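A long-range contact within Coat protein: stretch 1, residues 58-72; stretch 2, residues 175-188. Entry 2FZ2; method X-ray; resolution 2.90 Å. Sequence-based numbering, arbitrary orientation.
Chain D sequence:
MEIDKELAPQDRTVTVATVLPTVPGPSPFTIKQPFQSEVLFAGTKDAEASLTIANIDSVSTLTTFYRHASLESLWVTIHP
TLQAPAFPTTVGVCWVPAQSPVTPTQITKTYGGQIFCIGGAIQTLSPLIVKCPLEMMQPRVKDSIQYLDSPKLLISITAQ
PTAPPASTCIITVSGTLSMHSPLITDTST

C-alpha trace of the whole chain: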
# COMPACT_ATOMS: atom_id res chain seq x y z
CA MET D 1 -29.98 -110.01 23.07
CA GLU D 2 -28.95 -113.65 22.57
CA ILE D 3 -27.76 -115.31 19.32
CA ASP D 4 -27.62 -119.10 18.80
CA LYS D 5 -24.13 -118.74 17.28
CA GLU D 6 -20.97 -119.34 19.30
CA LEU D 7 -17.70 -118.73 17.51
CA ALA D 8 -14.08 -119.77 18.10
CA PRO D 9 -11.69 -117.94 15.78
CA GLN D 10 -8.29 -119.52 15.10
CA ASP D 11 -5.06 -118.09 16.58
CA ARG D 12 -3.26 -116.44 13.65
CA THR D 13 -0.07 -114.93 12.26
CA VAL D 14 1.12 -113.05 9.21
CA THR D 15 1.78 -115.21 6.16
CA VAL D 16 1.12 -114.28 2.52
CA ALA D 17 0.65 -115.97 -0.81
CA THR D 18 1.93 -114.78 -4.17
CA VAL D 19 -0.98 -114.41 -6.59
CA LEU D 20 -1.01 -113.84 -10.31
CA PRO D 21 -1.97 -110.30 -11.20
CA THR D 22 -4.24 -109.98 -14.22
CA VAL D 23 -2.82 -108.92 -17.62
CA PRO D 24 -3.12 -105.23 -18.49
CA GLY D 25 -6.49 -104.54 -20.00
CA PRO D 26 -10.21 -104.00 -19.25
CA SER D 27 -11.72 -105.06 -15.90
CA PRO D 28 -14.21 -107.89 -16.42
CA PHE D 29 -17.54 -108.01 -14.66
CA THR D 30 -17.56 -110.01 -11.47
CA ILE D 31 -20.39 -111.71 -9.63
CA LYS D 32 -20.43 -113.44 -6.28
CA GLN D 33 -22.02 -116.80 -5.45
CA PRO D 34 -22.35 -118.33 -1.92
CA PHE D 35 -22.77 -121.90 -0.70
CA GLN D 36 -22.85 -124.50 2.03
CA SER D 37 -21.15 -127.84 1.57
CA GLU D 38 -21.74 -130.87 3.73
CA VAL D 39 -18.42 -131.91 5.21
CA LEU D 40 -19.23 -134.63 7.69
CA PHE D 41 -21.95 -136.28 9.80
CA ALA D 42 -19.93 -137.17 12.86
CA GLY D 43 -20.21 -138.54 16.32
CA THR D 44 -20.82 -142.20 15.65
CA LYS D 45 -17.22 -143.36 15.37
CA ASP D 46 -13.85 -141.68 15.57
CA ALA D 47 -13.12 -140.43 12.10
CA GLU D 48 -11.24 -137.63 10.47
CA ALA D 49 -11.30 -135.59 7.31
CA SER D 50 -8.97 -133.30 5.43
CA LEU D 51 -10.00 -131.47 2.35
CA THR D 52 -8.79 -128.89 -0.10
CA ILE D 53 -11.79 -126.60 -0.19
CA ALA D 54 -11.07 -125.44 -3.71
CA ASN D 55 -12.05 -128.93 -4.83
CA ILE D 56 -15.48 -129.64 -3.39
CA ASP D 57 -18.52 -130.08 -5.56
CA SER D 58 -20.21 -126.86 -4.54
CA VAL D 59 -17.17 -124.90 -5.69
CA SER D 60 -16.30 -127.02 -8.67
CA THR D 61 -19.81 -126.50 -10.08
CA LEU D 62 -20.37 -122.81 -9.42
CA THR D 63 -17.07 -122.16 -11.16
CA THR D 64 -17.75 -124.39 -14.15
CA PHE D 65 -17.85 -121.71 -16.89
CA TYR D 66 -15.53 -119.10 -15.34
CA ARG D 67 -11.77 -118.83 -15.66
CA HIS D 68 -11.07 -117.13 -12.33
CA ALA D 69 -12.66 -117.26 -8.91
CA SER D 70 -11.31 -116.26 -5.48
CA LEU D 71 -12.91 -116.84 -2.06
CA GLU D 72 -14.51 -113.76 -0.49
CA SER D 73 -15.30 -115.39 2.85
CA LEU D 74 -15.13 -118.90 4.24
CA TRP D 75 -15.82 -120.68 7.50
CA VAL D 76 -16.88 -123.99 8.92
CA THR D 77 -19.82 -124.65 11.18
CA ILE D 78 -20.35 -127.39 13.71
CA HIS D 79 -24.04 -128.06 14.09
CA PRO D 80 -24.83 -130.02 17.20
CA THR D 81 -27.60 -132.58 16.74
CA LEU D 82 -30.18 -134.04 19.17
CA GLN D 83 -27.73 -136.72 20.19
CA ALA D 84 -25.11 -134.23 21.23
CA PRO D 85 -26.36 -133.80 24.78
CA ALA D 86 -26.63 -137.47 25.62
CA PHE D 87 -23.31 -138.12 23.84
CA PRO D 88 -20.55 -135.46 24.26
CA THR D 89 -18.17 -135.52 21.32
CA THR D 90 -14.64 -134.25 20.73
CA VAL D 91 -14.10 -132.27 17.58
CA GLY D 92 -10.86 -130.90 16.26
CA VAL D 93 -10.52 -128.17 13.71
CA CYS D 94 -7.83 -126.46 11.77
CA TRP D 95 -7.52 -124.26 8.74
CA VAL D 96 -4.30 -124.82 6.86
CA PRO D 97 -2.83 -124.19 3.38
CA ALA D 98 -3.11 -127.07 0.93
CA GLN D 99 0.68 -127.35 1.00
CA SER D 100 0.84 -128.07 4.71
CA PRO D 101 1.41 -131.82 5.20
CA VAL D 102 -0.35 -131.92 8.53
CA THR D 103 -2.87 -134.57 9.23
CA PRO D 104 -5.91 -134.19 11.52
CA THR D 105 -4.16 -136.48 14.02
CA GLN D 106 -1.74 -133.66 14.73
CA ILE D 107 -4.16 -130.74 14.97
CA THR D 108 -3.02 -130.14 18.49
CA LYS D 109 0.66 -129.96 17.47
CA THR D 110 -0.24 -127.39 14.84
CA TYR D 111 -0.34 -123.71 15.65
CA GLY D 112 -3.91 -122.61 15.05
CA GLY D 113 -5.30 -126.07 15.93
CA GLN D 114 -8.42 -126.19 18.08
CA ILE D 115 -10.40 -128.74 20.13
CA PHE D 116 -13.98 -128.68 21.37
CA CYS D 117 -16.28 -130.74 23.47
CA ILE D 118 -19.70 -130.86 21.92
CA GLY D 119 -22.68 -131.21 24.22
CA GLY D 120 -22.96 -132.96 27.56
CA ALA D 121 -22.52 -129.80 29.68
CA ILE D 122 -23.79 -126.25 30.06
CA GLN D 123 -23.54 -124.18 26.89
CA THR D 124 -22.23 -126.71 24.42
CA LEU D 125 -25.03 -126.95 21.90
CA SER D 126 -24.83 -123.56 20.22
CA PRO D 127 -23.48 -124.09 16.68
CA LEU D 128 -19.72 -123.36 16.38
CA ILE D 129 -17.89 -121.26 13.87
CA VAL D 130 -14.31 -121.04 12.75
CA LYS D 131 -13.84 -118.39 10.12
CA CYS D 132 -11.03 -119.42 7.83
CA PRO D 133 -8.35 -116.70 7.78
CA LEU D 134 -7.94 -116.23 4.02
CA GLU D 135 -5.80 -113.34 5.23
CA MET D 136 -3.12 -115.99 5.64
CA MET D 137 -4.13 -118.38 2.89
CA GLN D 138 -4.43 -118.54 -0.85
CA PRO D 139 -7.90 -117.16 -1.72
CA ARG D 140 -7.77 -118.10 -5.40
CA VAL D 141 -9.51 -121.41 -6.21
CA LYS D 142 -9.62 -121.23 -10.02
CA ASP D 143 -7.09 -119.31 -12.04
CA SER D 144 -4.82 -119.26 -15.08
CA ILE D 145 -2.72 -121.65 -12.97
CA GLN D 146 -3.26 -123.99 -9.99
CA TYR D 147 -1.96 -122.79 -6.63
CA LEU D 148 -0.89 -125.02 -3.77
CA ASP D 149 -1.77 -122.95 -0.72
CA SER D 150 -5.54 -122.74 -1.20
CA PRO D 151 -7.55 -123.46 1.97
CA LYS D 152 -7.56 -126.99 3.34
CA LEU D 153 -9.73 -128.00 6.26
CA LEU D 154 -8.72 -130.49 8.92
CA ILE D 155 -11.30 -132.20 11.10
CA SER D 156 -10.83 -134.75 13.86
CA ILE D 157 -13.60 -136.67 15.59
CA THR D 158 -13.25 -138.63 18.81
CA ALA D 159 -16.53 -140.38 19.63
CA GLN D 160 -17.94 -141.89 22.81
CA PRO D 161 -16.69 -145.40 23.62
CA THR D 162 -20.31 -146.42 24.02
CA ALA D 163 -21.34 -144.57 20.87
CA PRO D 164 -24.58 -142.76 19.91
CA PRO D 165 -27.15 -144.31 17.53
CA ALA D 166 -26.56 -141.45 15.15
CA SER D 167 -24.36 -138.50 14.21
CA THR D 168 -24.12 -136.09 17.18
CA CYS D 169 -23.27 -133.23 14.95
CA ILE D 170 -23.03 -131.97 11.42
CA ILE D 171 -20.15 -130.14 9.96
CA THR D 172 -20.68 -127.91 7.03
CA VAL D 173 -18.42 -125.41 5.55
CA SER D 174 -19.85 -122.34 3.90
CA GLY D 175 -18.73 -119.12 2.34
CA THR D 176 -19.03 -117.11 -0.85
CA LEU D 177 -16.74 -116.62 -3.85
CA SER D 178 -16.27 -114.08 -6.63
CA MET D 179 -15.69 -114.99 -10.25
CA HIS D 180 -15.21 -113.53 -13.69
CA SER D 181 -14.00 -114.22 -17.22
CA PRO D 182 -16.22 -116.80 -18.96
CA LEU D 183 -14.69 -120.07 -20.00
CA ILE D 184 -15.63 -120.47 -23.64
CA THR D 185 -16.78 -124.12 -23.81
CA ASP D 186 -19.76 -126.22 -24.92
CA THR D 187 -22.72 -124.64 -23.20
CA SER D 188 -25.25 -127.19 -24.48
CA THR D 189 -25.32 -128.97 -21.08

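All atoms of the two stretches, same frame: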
# COMPACT_ATOMS: atom_id res chain seq x y z
N SER D 58 -19.60 -128.18 -4.52
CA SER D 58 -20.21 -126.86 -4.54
C SER D 58 -19.34 -125.83 -5.25
O SER D 58 -19.85 -125.00 -5.99
CB SER D 58 -20.52 -126.38 -3.13
OG SER D 58 -21.10 -127.45 -2.39
N VAL D 59 -18.04 -125.87 -5.03
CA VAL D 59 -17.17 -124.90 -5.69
C VAL D 59 -17.01 -125.29 -7.14
O VAL D 59 -17.30 -124.52 -8.06
CB VAL D 59 -15.79 -124.89 -5.06
CG1 VAL D 59 -14.89 -123.98 -5.85
CG2 VAL D 59 -15.88 -124.44 -3.63
N SER D 60 -16.53 -126.51 -7.34
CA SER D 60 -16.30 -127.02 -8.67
C SER D 60 -17.42 -126.63 -9.63
O SER D 60 -17.14 -126.14 -10.74
CB SER D 60 -16.13 -128.55 -8.60
OG SER D 60 -17.15 -129.24 -9.31
N THR D 61 -18.67 -126.79 -9.21
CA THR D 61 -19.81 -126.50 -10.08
C THR D 61 -20.14 -125.04 -10.30
O THR D 61 -20.48 -124.65 -11.42
CB THR D 61 -21.08 -127.22 -9.61
OG1 THR D 61 -21.50 -126.65 -8.38
CG2 THR D 61 -20.84 -128.72 -9.44
N LEU D 62 -20.06 -124.23 -9.26
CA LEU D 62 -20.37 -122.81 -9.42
C LEU D 62 -19.38 -122.18 -10.39
O LEU D 62 -19.74 -121.30 -11.18
CB LEU D 62 -20.28 -122.08 -8.07
CG LEU D 62 -21.22 -122.42 -6.91
CD1 LEU D 62 -21.56 -121.20 -6.09
CD2 LEU D 62 -22.46 -122.99 -7.45
N THR D 63 -18.15 -122.66 -10.33
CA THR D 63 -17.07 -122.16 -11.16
C THR D 63 -17.04 -122.71 -12.57
O THR D 63 -16.39 -122.14 -13.45
CB THR D 63 -15.76 -122.47 -10.53
OG1 THR D 63 -15.59 -123.89 -10.48
CG2 THR D 63 -15.72 -121.87 -9.15
N THR D 64 -17.69 -123.85 -12.80
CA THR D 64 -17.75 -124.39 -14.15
C THR D 64 -18.14 -123.15 -14.93
O THR D 64 -19.03 -122.42 -14.47
CB THR D 64 -18.91 -125.37 -14.32
OG1 THR D 64 -18.79 -126.48 -13.41
CG2 THR D 64 -18.93 -125.87 -15.74
N PHE D 65 -17.51 -122.89 -16.06
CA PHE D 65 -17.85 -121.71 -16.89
C PHE D 65 -17.13 -120.39 -16.63
O PHE D 65 -17.34 -119.43 -17.36
CB PHE D 65 -19.36 -121.41 -16.87
CG PHE D 65 -20.21 -122.51 -17.47
CD1 PHE D 65 -21.12 -123.21 -16.70
CD2 PHE D 65 -20.04 -122.88 -18.80
CE1 PHE D 65 -21.86 -124.28 -17.24
CE2 PHE D 65 -20.77 -123.95 -19.34
CZ PHE D 65 -21.68 -124.64 -18.56
N TYR D 66 -16.30 -120.32 -15.59
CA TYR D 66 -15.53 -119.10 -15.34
C TYR D 66 -14.05 -119.47 -15.28
O TYR D 66 -13.69 -120.58 -14.89
CB TYR D 66 -15.97 -118.43 -14.04
CG TYR D 66 -17.43 -118.09 -14.06
CD1 TYR D 66 -18.38 -119.05 -13.75
CD2 TYR D 66 -17.87 -116.82 -14.44
CE1 TYR D 66 -19.73 -118.78 -13.83
CE2 TYR D 66 -19.22 -116.53 -14.53
CZ TYR D 66 -20.15 -117.52 -14.23
OH TYR D 66 -21.51 -117.28 -14.34
N ARG D 67 -13.19 -118.54 -15.67
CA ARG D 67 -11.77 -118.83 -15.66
C ARG D 67 -11.11 -118.50 -14.33
O ARG D 67 -10.14 -119.17 -13.95
CB ARG D 67 -11.07 -118.08 -16.81
CG ARG D 67 -11.79 -118.18 -18.15
CD ARG D 67 -10.83 -118.53 -19.27
NE ARG D 67 -10.34 -117.35 -20.00
CZ ARG D 67 -9.06 -116.98 -20.02
NH1 ARG D 67 -8.16 -117.69 -19.35
NH2 ARG D 67 -8.67 -115.90 -20.71
N HIS D 68 -11.63 -117.49 -13.63
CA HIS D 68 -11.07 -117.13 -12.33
C HIS D 68 -12.15 -117.00 -11.29
O HIS D 68 -13.27 -116.60 -11.59
CB HIS D 68 -10.32 -115.81 -12.37
CG HIS D 68 -9.47 -115.64 -13.57
ND1 HIS D 68 -8.13 -115.95 -13.58
CD2 HIS D 68 -9.76 -115.21 -14.82
CE1 HIS D 68 -7.63 -115.72 -14.78
NE2 HIS D 68 -8.60 -115.27 -15.55
N ALA D 69 -11.77 -117.32 -10.05
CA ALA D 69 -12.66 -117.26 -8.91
C ALA D 69 -11.89 -117.39 -7.60
O ALA D 69 -11.27 -118.43 -7.34
CB ALA D 69 -13.68 -118.36 -9.00
N SER D 70 -11.95 -116.34 -6.79
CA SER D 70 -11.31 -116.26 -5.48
C SER D 70 -12.39 -116.48 -4.43
O SER D 70 -13.56 -116.49 -4.75
CB SER D 70 -10.70 -114.88 -5.26
OG SER D 70 -9.31 -114.84 -5.57
N LEU D 71 -11.98 -116.63 -3.17
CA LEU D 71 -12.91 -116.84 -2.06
C LEU D 71 -13.09 -115.57 -1.24
O LEU D 71 -12.14 -115.13 -0.59
CB LEU D 71 -12.35 -117.91 -1.14
CG LEU D 71 -12.84 -119.29 -1.52
CD1 LEU D 71 -12.13 -120.37 -0.72
CD2 LEU D 71 -14.32 -119.30 -1.25
N GLU D 72 -14.29 -114.99 -1.25
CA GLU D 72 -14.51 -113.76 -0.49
C GLU D 72 -14.57 -113.97 1.02
O GLU D 72 -14.07 -113.15 1.80
CB GLU D 72 -15.78 -113.04 -0.98
CG GLU D 72 -15.62 -111.53 -1.19
CD GLU D 72 -14.81 -111.16 -2.44
OE1 GLU D 72 -13.95 -111.96 -2.88
OE2 GLU D 72 -15.04 -110.06 -3.00
N GLY D 175 -19.44 -120.33 2.68
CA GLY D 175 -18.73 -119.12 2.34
C GLY D 175 -19.28 -118.61 1.02
O GLY D 175 -20.32 -119.07 0.54
N THR D 176 -18.58 -117.66 0.42
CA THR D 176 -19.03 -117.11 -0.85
C THR D 176 -17.79 -116.76 -1.68
O THR D 176 -16.75 -116.39 -1.13
CB THR D 176 -19.93 -115.86 -0.61
OG1 THR D 176 -19.42 -114.74 -1.34
CG2 THR D 176 -20.00 -115.50 0.88
N LEU D 177 -17.89 -116.92 -2.99
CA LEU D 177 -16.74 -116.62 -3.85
C LEU D 177 -17.09 -115.69 -5.01
O LEU D 177 -18.25 -115.59 -5.41
CB LEU D 177 -16.13 -117.93 -4.37
CG LEU D 177 -17.11 -119.08 -4.55
CD1 LEU D 177 -17.95 -118.71 -5.70
CD2 LEU D 177 -16.44 -120.40 -4.80
N SER D 178 -16.08 -114.99 -5.52
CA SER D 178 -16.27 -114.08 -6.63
C SER D 178 -15.66 -114.70 -7.88
O SER D 178 -14.67 -115.42 -7.81
CB SER D 178 -15.56 -112.76 -6.35
OG SER D 178 -14.30 -112.73 -7.01
N MET D 179 -16.24 -114.43 -9.04
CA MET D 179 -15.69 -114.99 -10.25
C MET D 179 -15.91 -114.08 -11.44
O MET D 179 -16.77 -113.19 -11.41
CB MET D 179 -16.32 -116.35 -10.53
CG MET D 179 -17.78 -116.43 -10.16
SD MET D 179 -18.18 -118.10 -9.62
CE MET D 179 -19.74 -118.38 -10.45
N HIS D 180 -15.11 -114.30 -12.47
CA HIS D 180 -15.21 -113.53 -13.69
C HIS D 180 -14.57 -114.27 -14.84
O HIS D 180 -14.09 -115.40 -14.67
CB HIS D 180 -14.58 -112.14 -13.51
CG HIS D 180 -13.11 -112.16 -13.19
ND1 HIS D 180 -12.31 -113.26 -13.39
CD2 HIS D 180 -12.30 -111.18 -12.72
CE1 HIS D 180 -11.06 -112.96 -13.07
NE2 HIS D 180 -11.03 -111.70 -12.66
N SER D 181 -14.59 -113.64 -16.02
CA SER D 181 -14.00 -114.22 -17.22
C SER D 181 -14.61 -115.57 -17.56
O SER D 181 -14.27 -116.59 -16.97
CB SER D 181 -12.49 -114.37 -17.05
OG SER D 181 -11.89 -113.16 -16.61
N PRO D 182 -15.54 -115.58 -18.53
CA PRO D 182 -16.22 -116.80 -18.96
C PRO D 182 -15.27 -117.78 -19.63
O PRO D 182 -14.34 -117.40 -20.33
CB PRO D 182 -17.28 -116.29 -19.94
CG PRO D 182 -17.34 -114.83 -19.75
CD PRO D 182 -15.99 -114.42 -19.28
N LEU D 183 -15.52 -119.06 -19.40
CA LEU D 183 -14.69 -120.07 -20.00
C LEU D 183 -15.43 -120.56 -21.22
O LEU D 183 -16.38 -121.32 -21.12
CB LEU D 183 -14.48 -121.22 -19.03
CG LEU D 183 -13.39 -122.24 -19.34
CD1 LEU D 183 -14.01 -123.62 -19.34
CD2 LEU D 183 -12.72 -121.93 -20.68
N ILE D 184 -14.99 -120.11 -22.38
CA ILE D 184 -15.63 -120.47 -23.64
C ILE D 184 -15.62 -121.97 -23.97
O ILE D 184 -14.70 -122.47 -24.59
CB ILE D 184 -14.97 -119.68 -24.79
CG1 ILE D 184 -14.40 -118.35 -24.25
CG2 ILE D 184 -15.98 -119.40 -25.86
CD1 ILE D 184 -12.96 -118.43 -23.57
N THR D 185 -16.67 -122.68 -23.56
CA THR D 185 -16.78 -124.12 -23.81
C THR D 185 -18.15 -124.46 -24.41
O THR D 185 -18.87 -123.56 -24.89
CB THR D 185 -16.57 -124.92 -22.49
OG1 THR D 185 -16.84 -126.31 -22.69
CG2 THR D 185 -17.50 -124.40 -21.42
N ASP D 186 -18.48 -125.75 -24.41
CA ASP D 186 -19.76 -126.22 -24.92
C ASP D 186 -20.79 -125.97 -23.83
O ASP D 186 -20.79 -126.61 -22.78
CB ASP D 186 -19.71 -127.71 -25.26
CG ASP D 186 -21.10 -128.29 -25.54
OD1 ASP D 186 -22.10 -127.56 -25.42
OD2 ASP D 186 -21.20 -129.49 -25.88
N THR D 187 -21.68 -125.03 -24.11
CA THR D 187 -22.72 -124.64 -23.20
C THR D 187 -23.92 -125.57 -23.24
O THR D 187 -24.68 -125.63 -22.29
CB THR D 187 -23.18 -123.23 -23.53
OG1 THR D 187 -23.64 -123.19 -24.90
CG2 THR D 187 -22.01 -122.27 -23.40
N SER D 188 -24.10 -126.29 -24.34
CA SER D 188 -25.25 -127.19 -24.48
C SER D 188 -25.12 -128.39 -23.55
O SER D 188 -24.83 -129.50 -23.98
CB SER D 188 -25.40 -127.63 -25.94
OG SER D 188 -25.85 -126.55 -26.77

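The apolar centre of the contact is built around Leu 177 and Met 179, alternate residues of strand 175-180 whose side chains project from the same face of the sheet toward helix 58-63. The helix axis passes 10.4 Å from that of the strand at an angle of 28°, leaving room for a single layer of side chains between them. Leu 177 fills part of this layer: its CD2 lies 4.0 Å from Val 59 CG1 and its CD1 lies 4.4 Å from Leu 62 CD1. On the neighbouring strand, Leu 71 closes the same pocket, with its CD2 3.9 Å from Leu 177 CB.

Met 179 continues the apolar layer toward the end of the helix. Its CB packs 3.7 Å from Ala 69 CB, and the CA atoms of Ala 69 and Met 179 are 4.0 Å apart, a close approach at a non-hydrogen-bonded pair. The terminal methyl lies over one face of the Tyr 66 ring, 3.9 Å from Met 179 CE to the ring centroid and 30° off the ring normal, which makes a CH-pi contact. The same methyl is crowded from the helix side, where Met 179 CE lies 3.0 Å from Leu 62 O, short for a carbon-oxygen contact. Tyr 66 reaches this position although its CA-to-CB bond points away overall from the second stretch.

Around this core, the backbones of strands 68-71 and 175-180 run antiparallel, their axes 4.6 Å apart at closest approach. His 68 and His 180 form one hydrogen-bonded pair: His 180 N donates to His 68 O at 3.1 Å, while the return bond from His 68 N to His 180 O is weak at 3.4 Å. At the next such pair, Ser 178 N donates to Ser 70 O at 3.0 Å, and the bond from Ser 70 N to Ser 178 O, also 3.0 Å, is weak because its angle is only 129°. Between these pairs, Ala 69 CA approaches Ser 178 O to 2.9 Å in a CA-H...O contact. The ladder is extended by Glu 72 N, which donates to Thr 176 O at 2.8 Å.

The side chains of His 68 and His 180 project from the face opposite Leu 177 and Met 179. Their rings meet obliquely, with planes at 86° and centroids 4.8 Å apart, and His 68 CB comes within 3.0 Å of His 180 CE1, at the edge of the His 180 ring.

Beyond the histidines the chain turns corners at Arg 67 and Ser 181, yet the pairing persists. Arg 67 N donates to Ser 181 O at 2.6 Å, and Leu 183 N donates to Phe 65 O at 2.8 Å with a nearly straight angle of 160°. Phe 65 follows the helix in a type II turn from Thr 63 to Tyr 66; its CE2 lies 3.9 Å from Thr 185 CG2. The Arg 67 side chain passes Pro 182, with CG 3.4 Å from Pro 182 O, and its guanidinium nitrogens are hydrogen-bonded elsewhere in the structure.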